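Local coordinates for protein PppA (Pseudomonas aeruginosa, PDB 6JKV) that regulates type VI secretion and probably acts as a manganese-dependent serine/threonine phosphatase of the PP2C family, at residues A[140-145]-A[153-158]. Residues are numbered along the deposited sequence; the frame is centred on the assembly and turned at random.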
loop_
_atom_site.group_PDB
_atom_site.type_symbol
_atom_site.label_atom_id
_atom_site.label_comp_id
_atom_site.label_asym_id
_atom_site.label_seq_id
_atom_site.Cartn_x
_atom_site.Cartn_y
_atom_site.Cartn_z
ATOM N N ASP A 140 -3.074 -7.645 0.483
ATOM C CA ASP A 140 -4.442 -7.161 0.159
ATOM C C ASP A 140 -4.519 -5.647 0.380
ATOM O O ASP A 140 -5.641 -5.122 0.531
ATOM C CB ASP A 140 -5.495 -7.895 0.987
ATOM C CG ASP A 140 -5.296 -7.768 2.490
ATOM O OD1 ASP A 140 -4.356 -7.075 2.904
ATOM O OD2 ASP A 140 -6.078 -8.376 3.237
ATOM N N SER A 141 -3.370 -4.974 0.439
ATOM C CA SER A 141 -3.281 -3.501 0.322
ATOM C C SER A 141 -3.287 -3.155 -1.169
ATOM O O SER A 141 -2.655 -3.895 -1.959
ATOM C CB SER A 141 -2.073 -2.965 1.028
ATOM O OG SER A 141 -2.174 -3.126 2.435
ATOM N N ARG A 142 -4.008 -2.102 -1.541
ATOM C CA ARG A 142 -4.385 -1.860 -2.948
ATOM C C ARG A 142 -3.771 -0.555 -3.453
ATOM O O ARG A 142 -3.510 0.381 -2.648
ATOM C CB ARG A 142 -5.907 -1.852 -3.095
ATOM C CG ARG A 142 -6.535 -3.221 -2.904
ATOM C CD ARG A 142 -8.036 -3.133 -2.786
ATOM N NE ARG A 142 -8.643 -4.443 -2.604
ATOM C CZ ARG A 142 -9.898 -4.741 -2.912
ATOM N NH1 ARG A 142 -10.693 -3.824 -3.440
ATOM N NH2 ARG A 142 -10.353 -5.961 -2.701
ATOM N N LEU A 143 -3.526 -0.530 -4.760
ATOM C CA LEU A 143 -3.338 0.706 -5.543
ATOM C C LEU A 143 -4.475 0.818 -6.559
ATOM O O LEU A 143 -4.717 -0.158 -7.309
ATOM C CB LEU A 143 -1.992 0.681 -6.255
ATOM C CG LEU A 143 -1.840 1.774 -7.303
ATOM C CD1 LEU A 143 -1.553 3.111 -6.634
ATOM C CD2 LEU A 143 -0.768 1.412 -8.307
ATOM N N TYR A 144 -5.129 1.976 -6.565
ATOM C CA TYR A 144 -6.132 2.371 -7.576
ATOM C C TYR A 144 -5.607 3.559 -8.381
ATOM O O TYR A 144 -4.819 4.357 -7.857
ATOM C CB TYR A 144 -7.446 2.786 -6.922
ATOM C CG TYR A 144 -8.205 1.707 -6.199
ATOM C CD1 TYR A 144 -7.912 1.393 -4.880
ATOM C CD2 TYR A 144 -9.256 1.046 -6.808
ATOM C CE1 TYR A 144 -8.634 0.428 -4.199
ATOM C CE2 TYR A 144 -9.987 0.083 -6.139
ATOM C CZ TYR A 144 -9.677 -0.225 -4.829
ATOM O OH TYR A 144 -10.403 -1.161 -4.147
ATOM N N ARG A 145 -6.065 3.674 -9.621
ATOM C CA ARG A 145 -5.827 4.881 -10.443
ATOM C C ARG A 145 -7.168 5.526 -10.777
ATOM O O ARG A 145 -8.064 4.818 -11.241
ATOM C CB ARG A 145 -5.055 4.536 -11.714
ATOM C CG ARG A 145 -5.044 5.673 -12.727
ATOM C CD ARG A 145 -4.179 5.399 -13.928
ATOM N NE ARG A 145 -4.688 4.278 -14.694
ATOM C CZ ARG A 145 -4.057 3.718 -15.716
ATOM N NH1 ARG A 145 -2.876 4.177 -16.098
ATOM N NH2 ARG A 145 -4.596 2.678 -16.324
ATOM N N ALA A 153 -8.800 -0.490 -10.479
ATOM C CA ALA A 153 -7.935 -1.274 -9.581
ATOM C C ALA A 153 -6.693 -1.677 -10.369
ATOM O O ALA A 153 -6.840 -2.306 -11.420
ATOM C CB ALA A 153 -8.679 -2.478 -9.043
ATOM N N ILE A 154 -5.515 -1.291 -9.887
ATOM C CA ILE A 154 -4.223 -1.637 -10.542
ATOM C C ILE A 154 -3.682 -2.917 -9.911
ATOM O O ILE A 154 -3.323 -3.837 -10.645
ATOM C CB ILE A 154 -3.231 -0.466 -10.446
ATOM C CG1 ILE A 154 -3.828 0.809 -11.051
ATOM C CG2 ILE A 154 -1.916 -0.836 -11.111
ATOM C CD1 ILE A 154 -4.374 0.633 -12.455
ATOM N N SER A 155 -3.628 -2.967 -8.587
ATOM C CA SER A 155 -3.191 -4.178 -7.864
ATOM C C SER A 155 -4.371 -5.142 -7.753
ATOM O O SER A 155 -5.528 -4.700 -7.860
ATOM C CB SER A 155 -2.617 -3.852 -6.515
ATOM O OG SER A 155 -3.626 -3.333 -5.666
ATOM N N ARG A 156 -4.067 -6.415 -7.533
ATOM C CA ARG A 156 -5.068 -7.484 -7.309
ATOM C C ARG A 156 -4.657 -8.258 -6.058
ATOM O O ARG A 156 -3.520 -8.760 -6.007
ATOM C CB ARG A 156 -5.169 -8.404 -8.527
ATOM C CG ARG A 156 -5.689 -9.794 -8.197
ATOM C CD ARG A 156 -6.028 -10.601 -9.423
ATOM N NE ARG A 156 -7.261 -10.128 -10.037
ATOM C CZ ARG A 156 -7.860 -10.709 -11.064
ATOM N NH1 ARG A 156 -7.338 -11.797 -11.609
ATOM N NH2 ARG A 156 -8.988 -10.205 -11.541
ATOM N N ASP A 157 -5.571 -8.371 -5.097
ATOM C CA ASP A 157 -5.269 -8.890 -3.742
ATOM C C ASP A 157 -4.597 -10.260 -3.862
ATOM O O ASP A 157 -5.092 -11.111 -4.629
ATOM C CB ASP A 157 -6.534 -8.968 -2.891
ATOM C CG ASP A 157 -7.099 -7.615 -2.473
ATOM O OD1 ASP A 157 -6.428 -6.585 -2.717
ATOM O OD2 ASP A 157 -8.209 -7.594 -1.909
ATOM N N HIS A 158 -3.493 -10.450 -3.141
ATOM C CA HIS A 158 -2.923 -11.788 -2.854
ATOM C C HIS A 158 -3.667 -12.342 -1.644
ATOM O O HIS A 158 -3.172 -12.209 -0.517
ATOM C CB HIS A 158 -1.417 -11.710 -2.627
ATOM C CG HIS A 158 -0.677 -11.205 -3.814
ATOM N ND1 HIS A 158 0.158 -10.110 -3.741
ATOM C CD2 HIS A 158 -0.650 -11.632 -5.095
ATOM C CE1 HIS A 158 0.681 -9.894 -4.928
ATOM N NE2 HIS A 158 0.197 -10.814 -5.776
HETATM O O HOH W 1 -8.136 -5.416 0.057
HETATM O O HOH W 2 -4.090 -5.455 -3.966
HETATM O O HOH W 3 -6.760 -2.211 -6.323
#
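Arg142 and Asp157 form a salt bridge between segments 140-145 and 153-158. The guanidinium group grips the carboxylate side-on with two nitrogens. NH2 of Arg142 lies 2.8 Å from Asp157 OD2, which is close to the guanidinium plane. NE of Arg142 is 3.1 Å from Asp157 OD1 and meets it on the syn side. The two planes are 49° apart, and NH2 meets OD2 from above the carboxylate plane. The extended chain from CG to NE carries the guanidinium out to the carboxylate. Its third nitrogen, NH1, donates in plane to Tyr144 OH at 2.8 Å, and this fixes the rotation of the guanidinium.

The main chain of Leu143 makes three bonds to the other segment. Its carbonyl O accepts from Ile154 N at 2.9 Å and, at longer range, from Ser155 N. Its N donates to Ser155 OG at 2.9 Å, with an angle of 162° at the hydrogen. Ser155 OG sits between its own backbone N and carbonyl carbon (chi1 66°), and from there it takes the place of a main-chain acceptor. Tyr144 and Ala153 are a non-hydrogen-bonded antiparallel pair. They belong to the hairpin of strands 142-147 and 150-153, at the border of one of the two sheets of the PP2C beta-sandwich. Beyond Ala153 the chain leaves strand pairing but keeps following its neighbour toward helix 160-165.

Water bridges continue the link. One water joins Asp140 O to Asp157 OD2. Another joins Ser141 O, Ser155 OG and Asp157 OD1.

Leu143 and Ile154 lie side by side, with CD2 of Leu143 3.8 Å from CB of Ile154. Both also touch Leu201 of the other sheet.

Asp140 CB makes a van der Waals contact with Asp157 CG. The Asp140 carboxylate lies beside that of the manganese ligand Asp214, a close pair of like charges.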